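Local coordinates for protein R.Pab1 family restriction endonuclease (Campylobacter coli, PDB 7CFA) that acts as a restriction DNA glycosylase of the R.PabI family, probably excising bases from its recognition sequence in foreign DNA and promoting strand cleavage there by lyase action, at residues Gln231-Glu234 / Phe235-Ser239; Phe98-Lys101 / Asn102-Asn106; Tyr77-Ser80 / Asp81-Gln85. The protein carries 2 engineered substitutions. All blocks are in the same frame, centred on the assembly; numbering follows the deposited sequence.

Contact 1. Residues Gln231-Glu234 / Phe235-Ser239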
loop_
_atom_site.group_PDB
_atom_site.type_symbol
_atom_site.label_atom_id
_atom_site.label_comp_id
_atom_site.label_asym_id
_atom_site.label_seq_id
_atom_site.Cartn_x
_atom_site.Cartn_y
_atom_site.Cartn_z
ATOM N N GLN A 231 15.694 -13.926 -21.243
ATOM C CA GLN A 231 16.164 -13.083 -22.340
ATOM C C GLN A 231 17.418 -12.314 -21.942
ATOM O O GLN A 231 18.315 -12.104 -22.767
ATOM C CB GLN A 231 15.059 -12.119 -22.774
ATOM C CG GLN A 231 13.846 -12.792 -23.398
ATOM C CD GLN A 231 14.136 -13.367 -24.771
ATOM O OE1 GLN A 231 14.935 -12.820 -25.530
ATOM N NE2 GLN A 231 13.487 -14.479 -25.095
ATOM N N ILE A 232 17.498 -11.890 -20.678
ATOM C CA ILE A 232 18.660 -11.147 -20.206
ATOM C C ILE A 232 19.883 -12.052 -20.129
ATOM O O ILE A 232 20.988 -11.655 -20.520
ATOM C CB ILE A 232 18.347 -10.491 -18.849
ATOM C CG1 ILE A 232 17.304 -9.385 -19.028
ATOM C CG2 ILE A 232 19.615 -9.952 -18.198
ATOM C CD1 ILE A 232 16.929 -8.679 -17.746
ATOM N N ILE A 233 19.712 -13.277 -19.626
ATOM C CA ILE A 233 20.839 -14.202 -19.533
ATOM C C ILE A 233 21.367 -14.543 -20.921
ATOM O O ILE A 233 22.583 -14.588 -21.145
ATOM C CB ILE A 233 20.434 -15.468 -18.754
ATOM C CG1 ILE A 233 20.100 -15.119 -17.302
ATOM C CG2 ILE A 233 21.543 -16.506 -18.807
ATOM C CD1 ILE A 233 19.679 -16.312 -16.467
ATOM N N GLU A 234 20.463 -14.772 -21.878
ATOM C CA GLU A 234 20.887 -15.092 -23.237
ATOM C C GLU A 234 21.627 -13.923 -23.876
ATOM O O GLU A 234 22.608 -14.124 -24.601
ATOM C CB GLU A 234 19.675 -15.487 -24.081
ATOM C CG GLU A 234 20.020 -16.087 -25.437
ATOM C CD GLU A 234 20.606 -17.483 -25.328
ATOM O OE1 GLU A 234 20.434 -18.124 -24.268
ATOM O OE2 GLU A 234 21.240 -17.940 -26.302
ATOM N N PHE A 235 21.175 -12.694 -23.611
ATOM C CA PHE A 235 21.844 -11.522 -24.165
ATOM C C PHE A 235 23.228 -11.338 -23.559
ATOM O O PHE A 235 24.178 -10.981 -24.264
ATOM C CB PHE A 235 20.988 -10.276 -23.942
ATOM C CG PHE A 235 21.695 -8.985 -24.252
ATOM C CD1 PHE A 235 21.792 -8.528 -25.556
ATOM C CD2 PHE A 235 22.255 -8.224 -23.237
ATOM C CE1 PHE A 235 22.440 -7.340 -25.844
ATOM C CE2 PHE A 235 22.904 -7.036 -23.519
ATOM C CZ PHE A 235 22.997 -6.593 -24.824
ATOM N N ILE A 236 23.361 -11.574 -22.253
ATOM C CA ILE A 236 24.656 -11.412 -21.600
ATOM C C ILE A 236 25.620 -12.506 -22.042
ATOM O O ILE A 236 26.793 -12.238 -22.330
ATOM C CB ILE A 236 24.478 -11.388 -20.070
ATOM C CG1 ILE A 236 23.664 -10.161 -19.652
ATOM C CG2 ILE A 236 25.829 -11.397 -19.371
ATOM C CD1 ILE A 236 23.378 -10.085 -18.165
ATOM N N LEU A 237 25.141 -13.751 -22.119
ATOM C CA LEU A 237 26.004 -14.855 -22.529
ATOM C C LEU A 237 26.543 -14.648 -23.941
ATOM O O LEU A 237 27.689 -15.006 -24.234
ATOM C CB LEU A 237 25.244 -16.180 -22.434
ATOM C CG LEU A 237 25.051 -16.755 -21.030
ATOM C CD1 LEU A 237 24.166 -17.992 -21.068
ATOM C CD2 LEU A 237 26.396 -17.078 -20.401
ATOM N N ASN A 238 25.734 -14.066 -24.827
ATOM C CA ASN A 238 26.130 -13.829 -26.211
ATOM C C ASN A 238 26.811 -12.479 -26.408
ATOM O O ASN A 238 26.750 -11.912 -27.507
ATOM C CB ASN A 238 24.916 -13.954 -27.133
ATOM C CG ASN A 238 24.320 -15.347 -27.121
ATOM O OD1 ASN A 238 25.033 -16.338 -26.966
ATOM N ND2 ASN A 238 23.004 -15.429 -27.281
ATOM N N SER A 239 27.461 -11.952 -25.375
ATOM C CA SER A 239 28.144 -10.668 -25.475
ATOM C C SER A 239 29.656 -10.849 -25.420
ATOM O O SER A 239 30.155 -11.973 -25.387
ATOM C CB SER A 239 27.683 -9.728 -24.359
ATOM O OG SER A 239 26.291 -9.479 -24.449
#

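Contact 2. Residues Phe98-Lys101 / Asn102-Asn106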
loop_
_atom_site.group_PDB
_atom_site.type_symbol
_atom_site.label_atom_id
_atom_site.label_comp_id
_atom_site.label_asym_id
_atom_site.label_seq_id
_atom_site.Cartn_x
_atom_site.Cartn_y
_atom_site.Cartn_z
ATOM N N PHE A 98 24.710 -20.154 -16.891
ATOM C CA PHE A 98 24.083 -21.356 -17.431
ATOM C C PHE A 98 23.322 -22.112 -16.351
ATOM O O PHE A 98 22.239 -22.650 -16.609
ATOM C CB PHE A 98 25.133 -22.258 -18.080
ATOM C CG PHE A 98 25.475 -21.871 -19.490
ATOM C CD1 PHE A 98 26.736 -21.394 -19.807
ATOM C CD2 PHE A 98 24.533 -21.979 -20.499
ATOM C CE1 PHE A 98 27.052 -21.035 -21.103
ATOM C CE2 PHE A 98 24.842 -21.622 -21.799
ATOM C CZ PHE A 98 26.104 -21.148 -22.100
ATOM N N GLY A 99 23.873 -22.164 -15.136
ATOM C CA GLY A 99 23.170 -22.823 -14.046
ATOM C C GLY A 99 21.856 -22.147 -13.710
ATOM O O GLY A 99 20.859 -22.814 -13.421
ATOM N N ILE A 100 21.834 -20.814 -13.744
ATOM C CA ILE A 100 20.582 -20.096 -13.531
ATOM C C ILE A 100 19.635 -20.327 -14.701
ATOM O O ILE A 100 18.419 -20.464 -14.517
ATOM C CB ILE A 100 20.854 -18.596 -13.306
ATOM C CG1 ILE A 100 21.813 -18.397 -12.132
ATOM C CG2 ILE A 100 19.554 -17.848 -13.046
ATOM C CD1 ILE A 100 22.146 -16.945 -11.859
ATOM N N LYS A 101 20.175 -20.387 -15.920
ATOM C CA LYS A 101 19.342 -20.613 -17.097
ATOM C C LYS A 101 18.657 -21.973 -17.034
ATOM O O LYS A 101 17.441 -22.079 -17.233
ATOM C CB LYS A 101 20.187 -20.489 -18.365
ATOM C CG LYS A 101 19.427 -20.763 -19.652
ATOM C CD LYS A 101 20.342 -20.646 -20.861
ATOM C CE LYS A 101 19.617 -21.018 -22.145
ATOM N NZ LYS A 101 20.509 -20.909 -23.330
ATOM N N ASN A 102 19.423 -23.031 -16.754
ATOM C CA ASN A 102 18.833 -24.362 -16.663
ATOM C C ASN A 102 17.859 -24.466 -15.497
ATOM O O ASN A 102 16.861 -25.190 -15.586
ATOM C CB ASN A 102 19.931 -25.421 -16.539
ATOM C CG ASN A 102 20.779 -25.532 -17.792
ATOM O OD1 ASN A 102 20.316 -25.239 -18.895
ATOM N ND2 ASN A 102 22.026 -25.961 -17.629
ATOM N N PHE A 103 18.129 -23.754 -14.401
ATOM C CA PHE A 103 17.216 -23.768 -13.263
ATOM C C PHE A 103 15.881 -23.130 -13.619
ATOM O O PHE A 103 14.822 -23.654 -13.255
ATOM C CB PHE A 103 17.855 -23.049 -12.074
ATOM C CG PHE A 103 16.902 -22.785 -10.939
ATOM C CD1 PHE A 103 16.595 -23.783 -10.029
ATOM C CD2 PHE A 103 16.321 -21.538 -10.779
ATOM C CE1 PHE A 103 15.721 -23.543 -8.985
ATOM C CE2 PHE A 103 15.446 -21.291 -9.740
ATOM C CZ PHE A 103 15.147 -22.296 -8.840
ATOM N N LEU A 104 15.908 -21.998 -14.325
ATOM C CA LEU A 104 14.666 -21.320 -14.676
ATOM C C LEU A 104 13.907 -22.065 -15.764
ATOM O O LEU A 104 12.677 -21.965 -15.837
ATOM C CB LEU A 104 14.962 -19.886 -15.109
ATOM C CG LEU A 104 15.579 -19.003 -14.023
ATOM C CD1 LEU A 104 15.887 -17.619 -14.560
ATOM C CD2 LEU A 104 14.656 -18.923 -12.818
ATOM N N GLU A 105 14.616 -22.814 -16.614
ATOM C CA GLU A 105 13.948 -23.580 -17.662
ATOM C C GLU A 105 13.206 -24.779 -17.084
ATOM O O GLU A 105 12.119 -25.129 -17.556
ATOM C CB GLU A 105 14.962 -24.037 -18.712
ATOM C CG GLU A 105 15.487 -22.928 -19.609
ATOM C CD GLU A 105 16.512 -23.424 -20.614
ATOM O OE1 GLU A 105 16.970 -24.578 -20.480
ATOM O OE2 GLU A 105 16.860 -22.660 -21.538
ATOM N N ASN A 106 13.776 -25.419 -16.063
ATOM C CA ASN A 106 13.169 -26.600 -15.466
ATOM C C ASN A 106 12.202 -26.278 -14.335
ATOM O O ASN A 106 11.425 -27.154 -13.939
ATOM C CB ASN A 106 14.254 -27.547 -14.941
ATOM C CG ASN A 106 15.043 -28.211 -16.054
ATOM O OD1 ASN A 106 14.493 -28.564 -17.098
ATOM N ND2 ASN A 106 16.340 -28.387 -15.834
#

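Contact 3. Residues Tyr77-Ser80 / Asp81-Gln85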
loop_
_atom_site.group_PDB
_atom_site.type_symbol
_atom_site.label_atom_id
_atom_site.label_comp_id
_atom_site.label_asym_id
_atom_site.label_seq_id
_atom_site.Cartn_x
_atom_site.Cartn_y
_atom_site.Cartn_z
ATOM N N TYR A 77 19.230 -2.692 -16.950
ATOM C CA TYR A 77 19.033 -1.634 -15.968
ATOM C C TYR A 77 19.275 -2.199 -14.577
ATOM O O TYR A 77 18.791 -3.289 -14.256
ATOM C CB TYR A 77 17.619 -1.049 -16.084
ATOM C CG TYR A 77 17.302 0.059 -15.106
ATOM C CD1 TYR A 77 18.006 1.255 -15.125
ATOM C CD2 TYR A 77 16.274 -0.082 -14.181
ATOM C CE1 TYR A 77 17.710 2.273 -14.235
ATOM C CE2 TYR A 77 15.970 0.928 -13.290
ATOM C CZ TYR A 77 16.689 2.104 -13.320
ATOM O OH TYR A 77 16.386 3.111 -12.431
ATOM N N GLU A 78 20.029 -1.458 -13.766
ATOM C CA GLU A 78 20.295 -1.807 -12.374
ATOM C C GLU A 78 20.847 -3.219 -12.225
ATOM O O GLU A 78 22.024 -3.457 -12.505
ATOM C CB GLU A 78 19.027 -1.629 -11.535
ATOM C CG GLU A 78 18.663 -0.168 -11.331
ATOM C CD GLU A 78 17.577 0.037 -10.295
ATOM O OE1 GLU A 78 16.708 -0.849 -10.149
ATOM O OE2 GLU A 78 17.599 1.089 -9.623
ATOM N N LEU A 79 20.003 -4.160 -11.790
ATOM C CA LEU A 79 20.479 -5.506 -11.477
ATOM C C LEU A 79 21.129 -6.167 -12.686
ATOM O O LEU A 79 22.239 -6.706 -12.591
ATOM C CB LEU A 79 19.324 -6.362 -10.954
ATOM C CG LEU A 79 19.660 -7.830 -10.683
ATOM C CD1 LEU A 79 20.762 -7.948 -9.639
ATOM C CD2 LEU A 79 18.421 -8.596 -10.248
ATOM N N SER A 80 20.455 -6.137 -13.838
ATOM C CA SER A 80 21.005 -6.801 -15.016
ATOM C C SER A 80 22.207 -6.054 -15.574
ATOM O O SER A 80 23.113 -6.678 -16.137
ATOM C CB SER A 80 19.930 -6.952 -16.090
ATOM O OG SER A 80 19.539 -5.692 -16.603
ATOM N N ASP A 81 22.236 -4.727 -15.433
ATOM C CA ASP A 81 23.415 -3.976 -15.847
ATOM C C ASP A 81 24.608 -4.273 -14.949
ATOM O O ASP A 81 25.749 -4.289 -15.424
ATOM C CB ASP A 81 23.116 -2.478 -15.855
ATOM C CG ASP A 81 24.298 -1.656 -16.320
ATOM O OD1 ASP A 81 24.787 -1.906 -17.442
ATOM O OD2 ASP A 81 24.739 -0.760 -15.570
ATOM N N ILE A 82 24.367 -4.502 -13.657
ATOM C CA ILE A 82 25.449 -4.893 -12.756
ATOM C C ILE A 82 26.009 -6.248 -13.167
ATOM O O ILE A 82 27.227 -6.436 -13.259
ATOM C CB ILE A 82 24.956 -4.904 -11.298
ATOM C CG1 ILE A 82 24.660 -3.480 -10.824
ATOM C CG2 ILE A 82 25.980 -5.569 -10.391
ATOM C CD1 ILE A 82 23.799 -3.420 -9.578
ATOM N N ILE A 83 25.123 -7.210 -13.431
ATOM C CA ILE A 83 25.564 -8.540 -13.834
ATOM C C ILE A 83 26.262 -8.493 -15.186
ATOM O O ILE A 83 27.233 -9.225 -15.415
ATOM C CB ILE A 83 24.364 -9.506 -13.833
ATOM C CG1 ILE A 83 23.833 -9.670 -12.406
ATOM C CG2 ILE A 83 24.745 -10.857 -14.425
ATOM C CD1 ILE A 83 22.624 -10.568 -12.295
ATOM N N PHE A 84 25.803 -7.626 -16.092
ATOM C CA PHE A 84 26.434 -7.515 -17.402
ATOM C C PHE A 84 27.873 -7.029 -17.284
ATOM O O PHE A 84 28.776 -7.562 -17.939
ATOM C CB PHE A 84 25.622 -6.576 -18.294
ATOM C CG PHE A 84 26.276 -6.278 -19.616
ATOM C CD1 PHE A 84 26.142 -7.151 -20.681
ATOM C CD2 PHE A 84 27.019 -5.121 -19.792
ATOM C CE1 PHE A 84 26.742 -6.879 -21.899
ATOM C CE2 PHE A 84 27.621 -4.845 -21.005
ATOM C CZ PHE A 84 27.482 -5.724 -22.061
ATOM N N GLN A 85 28.106 -6.008 -16.455
ATOM C CA GLN A 85 29.448 -5.442 -16.342
ATOM C C GLN A 85 30.414 -6.423 -15.690
ATOM O O GLN A 85 31.579 -6.515 -16.094
ATOM C CB GLN A 85 29.405 -4.128 -15.560
ATOM C CG GLN A 85 28.640 -3.013 -16.255
ATOM C CD GLN A 85 28.750 -1.686 -15.526
ATOM O OE1 GLN A 85 29.836 -1.280 -15.110
ATOM N NE2 GLN A 85 27.622 -1.004 -15.366
#

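Contact 1. Residues Gln231-Glu234 / Phe235-Ser239
Ile232 and Ile236, one helical turn apart, lie side by side and point the same way, with CG2 of Ile232 3.8 Å from CD1 of Ile236. Ile233 repeats the pattern one residue on: its CG2 meets CD1 of Leu237, also at 3.8 Å. In both isoleucines of 232-233, CG2 is anti to the backbone N (Ile232 chi1 -68°), which aims that methyl along the helix at the side chain of the next turn. Branched aliphatic side chains suit this tightly packed side, since their methyls can press on the next turn and on neighbouring helices alike. Ile236 and Leu237 also rest on carbonyl oxygens of the preceding turn; CG1 of Ile236 comes within 3.2 Å of Ile232 O. Ile232 and Ile236 pack on helix 79-88, and Ile233 and Leu237 on helix 94-106.

The outward side is polar and more loosely held. Glu234, bent at chi2 (71°), and Asn238 cross at a slant, with carboxylate and amide planes 73° apart. Asn238 ND2 donates to Glu234 OE2 at 3.2 Å from above the carboxylate plane, a rather long bond. The other carboxylate oxygen, OE1, forms a salt bridge with Lys101, so both oxygens are engaged and the rotation of the group is probably restrained.

Asn238 also marks where the chain leaves the helix. Its N still donates to Glu234 O at 3.1 Å, but Ser239 N reaches back only three residues, to Ile236 O. Ser239 OG donates to Phe235 O at 2.6 Å and sits over the centre of the Phe235 ring, 4.2 Å above its plane. An apolar face against two helices and a polar outer face, running out at Asn238, characterise the C-terminal end of an amphipathic helix.

Contact 2. Residues Phe98-Lys101 / Asn102-Asn106
Lys101 and Glu105 stand one turn apart, yet the contact between them is made by carbon rather than by charge. With chi1 at 178° and the rest of its chain fully extended, the lysine runs past the carboxylate of Glu105; CE lies 3.3 Å from Glu105 OE2. NZ stays 4.4 Å from that same OE2, too far for a salt bridge, because it is carried onward to Glu234 on helix 223-237, with which it forms its salt bridge, to OE1. The glutamate can therefore offer the ammonium group at most a weaker, longer-range attraction. A long aliphatic chain with a terminal charge suits this place, spanning from one helix to the next. The two residues are also tied through the backbone, Glu105 N donating to Lys101 O at 3.0 Å.

Asn102 belongs to the exposed side, as its polar amide allows. Its backbone N bonds to Phe98 O at 2.8 Å, and almost straight, at 171°. The side chain folds back over the same carbonyl, with CG 3.4 Å from Phe98 O, but ND2 is badly angled for a bond there.

Ile100 faces the interior. Its CG2 packs alongside CD1 of Leu104 at 4.0 Å, the two pointing the same way toward helix 223-237, where Ile100 meets Ile233, and Leu104 meets Val229 and Leu230. Phe103, on a neighbouring flank, forms a cation-pi pair with Lys216 and packs on Ala128 of the second subunit. An i/i+4 aliphatic pair inward, Asn102 and Glu105 outward, and Lys101 at the border reaching over to the partner: this is an amphipathic surface helix packed on another helix.

Contact 3. Residues Tyr77-Ser80 / Asp81-Gln85
Leu79 and Ile83 bring their CD1 methyls to 4.2 Å across the first two turns of helix 79-88, an N-terminal helix start in which Glu78 holds the N-cap position, two residues after strand 73-76. This is the apolar part of the contact. The two side chains lie alongside each other and face helix 208-219, Leu79 against Phe211 and Phe218, Ile83 against Leu212 and Leu215, so branched aliphatic residues fit the interface.

Backbone bonds start the helix. Ile82 N donates to Glu78 O at 2.8 Å, nearly along the C=O axis, with a C=O...N angle of 164°, and CG1 of Ile82 rests on the same Glu78 O at 3.1 Å. Ile83 N to Leu79 O and Phe84 N to Ser80 O continue the ladder.

Polar side chains form the third group. Glu78 has a positive phi (53°), and its carboxylate is directed away from the helix: OE1 takes a salt bridge from Lys20 and a hydrogen bond from Gly54 N, and OE2 a bond from Trp51 NE1. Several donors thus satisfy a buried carboxylate. Its CG lies over the centre of the Tyr77 ring, 3.5 Å above the plane. Along the helix, Gln85 NE2 makes a bent i/i+4 bond to Asp81 OD2 at 2.9 Å, from above the carboxylate plane.

Small and buried, Ser80 suits the tight corner between strand and helix. Its OG sits between the backbone N and the carbonyl carbon (chi1 67°), facing back along the chain, where it bonds with Tyr55 O and accepts a hydrogen bond from Tyr77 N at 3.0 Å.

In the fold
Along the chain, contact 3 comes first on helix 79-88, contact 2 follows on helix 94-106, and contact 1 closes the series on the C-terminal helix 223-237. Contact 1 touches both of the others, which do not touch each other: its centre is 11 Å from that of contact 3 and 13 Å from that of contact 2. Contacts 2 and 3 are 18 Å apart between centres, with nearest atoms about 6 Å apart. The C-terminal helix thus joins two helices consecutive in sequence, packing the end of the chain against a much earlier region. All three belong to the helical part of a protein otherwise built on a large antiparallel sheet.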